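Local coordinates for single-stranded DNA-binding protein 1 (Streptomyces coelicolor, PDB 4DAM) that probably binds single-stranded DNA as a homotetramer, the chain here being its OB-fold domain, at residues G79-G84 with V113-D118. The protein carries 1 engineered substitution. Residues are numbered along the deposited sequence; the frame is centred on the assembly and turned at random. Where two conformers were deposited one is given.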
ATOM      1  N   GLY A  79     -11.125   1.772  24.802  1.00 20.26           N
ATOM      2  CA  GLY A  79     -10.585   2.509  25.945  1.00 23.20           C
ATOM      3  C   GLY A  79      -9.553   3.580  25.639  1.00 21.55           C
ATOM      4  O   GLY A  79      -9.122   4.295  26.528  1.00 24.57           O
ATOM      5  N   SER A  80      -9.156   3.673  24.378  0.64 17.31           N
ATOM      6  CA  SER A  80      -7.992   4.463  23.972  0.64 16.14           C
ATOM      7  C   SER A  80      -8.249   5.598  22.977  0.64 17.38           C
ATOM      8  O   SER A  80      -7.531   6.590  22.995  0.64 19.37           O
ATOM      9  CB  SER A  80      -6.948   3.504  23.394  0.64 18.08           C
ATOM     10  OG  SER A  80      -5.719   4.161  23.123  0.64 21.11           O
ATOM     11  N   LEU A  81      -9.261   5.473  22.126  1.00 14.86           N
ATOM     12  CA  LEU A  81      -9.481   6.450  21.062  1.00 14.12           C
ATOM     13  C   LEU A  81     -10.591   7.458  21.358  1.00 15.53           C
ATOM     14  O   LEU A  81     -11.673   7.100  21.806  1.00 16.83           O
ATOM     15  CB  LEU A  81      -9.799   5.740  19.733  1.00 15.10           C
ATOM     16  CG  LEU A  81      -8.780   4.728  19.217  1.00 17.16           C
ATOM     17  CD1 LEU A  81      -9.219   4.173  17.878  1.00 20.30           C
ATOM     18  CD2 LEU A  81      -7.413   5.384  19.074  1.00 20.07           C
ATOM     19  N   ALA A  82     -10.311   8.714  21.063  1.00 15.36           N
ATOM     20  CA  ALA A  82     -11.275   9.811  21.214  1.00 14.44           C
ATOM     21  C   ALA A  82     -11.196  10.742  20.005  1.00 15.82           C
ATOM     22  O   ALA A  82     -10.179  10.813  19.293  1.00 15.98           O
ATOM     23  CB  ALA A  82     -11.007  10.598  22.520  1.00 16.58           C
ATOM     24  N   VAL A  83     -12.252  11.516  19.808  0.51 17.24           N
ATOM     25  CA  VAL A  83     -12.296  12.496  18.728  0.51 18.00           C
ATOM     26  C   VAL A  83     -11.082  13.409  18.768  0.51 18.66           C
ATOM     27  O   VAL A  83     -10.679  13.917  19.833  0.51 22.06           O
ATOM     28  CB  VAL A  83     -13.581  13.356  18.747  0.51 20.76           C
ATOM     29  CG1 VAL A  83     -13.454  14.557  17.792  0.51 18.86           C
ATOM     30  CG2 VAL A  83     -14.776  12.510  18.390  0.51 22.45           C
ATOM     31  N   GLY A  84     -10.503  13.613  17.588  1.00 18.66           N
ATOM     32  CA  GLY A  84      -9.322  14.435  17.434  1.00 21.42           C
ATOM     33  C   GLY A  84      -8.005  13.687  17.450  1.00 20.62           C
ATOM     34  O   GLY A  84      -6.991  14.226  16.981  1.00 25.05           O
ATOM     35  N   VAL A 113      -6.771  -4.033  10.870  1.00 14.79           N
ATOM     36  CA  VAL A 113      -5.885  -5.042  11.402  1.00 16.90           C
ATOM     37  C   VAL A 113      -4.979  -4.472  12.510  1.00 16.02           C
ATOM     38  O   VAL A 113      -4.630  -5.168  13.467  1.00 19.32           O
ATOM     39  CB  VAL A 113      -5.016  -5.614  10.242  1.00 19.46           C
ATOM     40  CG1 VAL A 113      -3.965  -6.543  10.779  1.00 29.07           C
ATOM     41  CG2 VAL A 113      -5.914  -6.321   9.230  1.00 23.79           C
ATOM     42  N   ALA A 114      -4.604  -3.205  12.352  1.00 15.60           N
ATOM     43  CA  ALA A 114      -3.705  -2.515  13.278  1.00 15.69           C
ATOM     44  C   ALA A 114      -4.148  -1.081  13.380  1.00 15.11           C
ATOM     45  O   ALA A 114      -4.551  -0.473  12.381  1.00 15.63           O
ATOM     46  CB  ALA A 114      -2.267  -2.604  12.767  1.00 17.73           C
ATOM     47  N   ILE A 115      -4.123  -0.546  14.597  1.00 15.62           N
ATOM     48  CA  ILE A 115      -4.407   0.863  14.830  1.00 14.10           C
ATOM     49  C   ILE A 115      -3.429   1.327  15.901  1.00 14.21           C
ATOM     50  O   ILE A 115      -3.190   0.612  16.881  1.00 15.11           O
ATOM     51  CB  ILE A 115      -5.834   1.133  15.380  1.00 16.17           C
ATOM     52  CG1 ILE A 115      -6.922   0.589  14.434  1.00 15.24           C
ATOM     53  CG2 ILE A 115      -6.064   2.633  15.562  1.00 17.20           C
ATOM     54  CD1 ILE A 115      -8.334   0.614  15.006  1.00 19.36           C
ATOM     55  N   GLY A 116      -2.877   2.505  15.720  1.00 15.73           N
ATOM     56  CA  GLY A 116      -2.018   3.087  16.767  1.00 15.83           C
ATOM     57  C   GLY A 116      -2.149   4.581  16.813  1.00 15.78           C
ATOM     58  O   GLY A 116      -2.433   5.217  15.803  1.00 14.53           O
ATOM     59  N   HIS A 117      -1.971   5.156  18.008  1.00 15.00           N
ATOM     60  CA  HIS A 117      -1.821   6.589  18.120  1.00 16.08           C
ATOM     61  C   HIS A 117      -0.563   7.001  17.393  1.00 15.76           C
ATOM     62  O   HIS A 117       0.488   6.395  17.594  1.00 17.89           O
ATOM     63  CB  HIS A 117      -1.716   6.992  19.591  1.00 15.73           C
ATOM     64  CG  HIS A 117      -3.004   6.861  20.344  1.00 16.49           C
ATOM     65  ND1 HIS A 117      -3.980   7.805  20.298  1.00 19.31           N
ATOM     66  CD2 HIS A 117      -3.489   5.840  21.132  1.00 21.35           C
ATOM     67  CE1 HIS A 117      -5.021   7.385  21.060  1.00 18.51           C
ATOM     68  NE2 HIS A 117      -4.721   6.206  21.559  1.00 21.63           N
ATOM     69  N   ASP A 118      -0.651   8.020  16.545  1.00 15.69           N
ATOM     70  CA  ASP A 118       0.479   8.419  15.697  1.00 15.80           C
ATOM     71  C   ASP A 118       1.449   9.294  16.475  1.00 18.80           C
ATOM     72  O   ASP A 118       1.125  10.423  16.860  1.00 21.22           O
ATOM     73  CB  ASP A 118      -0.020   9.158  14.471  1.00 17.64           C
ATOM     74  CG  ASP A 118       1.096   9.470  13.444  1.00 20.18           C
ATOM     75  OD1 ASP A 118       2.271   9.052  13.635  1.00 20.03           O
ATOM     76  OD2 ASP A 118       0.750  10.134  12.428  1.00 22.59           O
TER
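Ile-115 is the first residue of strand 114-117 to reach segment 79-84. Its CG2 branch meets CD1 of Leu-81 at 4.2 Å, an apolar contact to which Phe-41 of strand 36-51 adds by touching both side chains. Backbone hydrogen bonding of Gly-116 with Val-88 holds the strand antiparallel alongside strand 86-100. His-117 then carries most of the contact. With CG anti to its carbonyl carbon (chi1 -71°), the imidazole extends to the chain leaving helix 71-80, and its NE2 faces the carbonyl O and the hydroxyl OG of Ser-80, both on the same side of it. In the serine conformer described, NE2 and Ser-80 OG form a hydrogen bond of 2.8 Å at the ring edge, near its plane; either could be the donor. There OG lies anti to its own backbone N (chi1 -173°), which brings the hydroxyl to the imidazole; in the alternate conformer this bond is doubtful. A weak, strongly bent second bond can run from NE2 to Ser-80 O (3.2 Å, 121° at the hydrogen), if that nitrogen carries the proton. Leu-81 CD2 approaches the ring obliquely, 3.7 Å from His-117 CE1, so the leucine spans the contact with one methyl on the histidine and the other on Ile-115. Leu-119 of the second subunit packs on Ser-80 and Leu-81, placing this junction beside a subunit interface. With hydrogen bonding and a methyl contact at His-117 and purely apolar packing at Ile-115, the contact ties the helix end to the domain's last strand, in keeping with the OB-fold, whose helix between the third and fourth strands caps one end of the curled barrel.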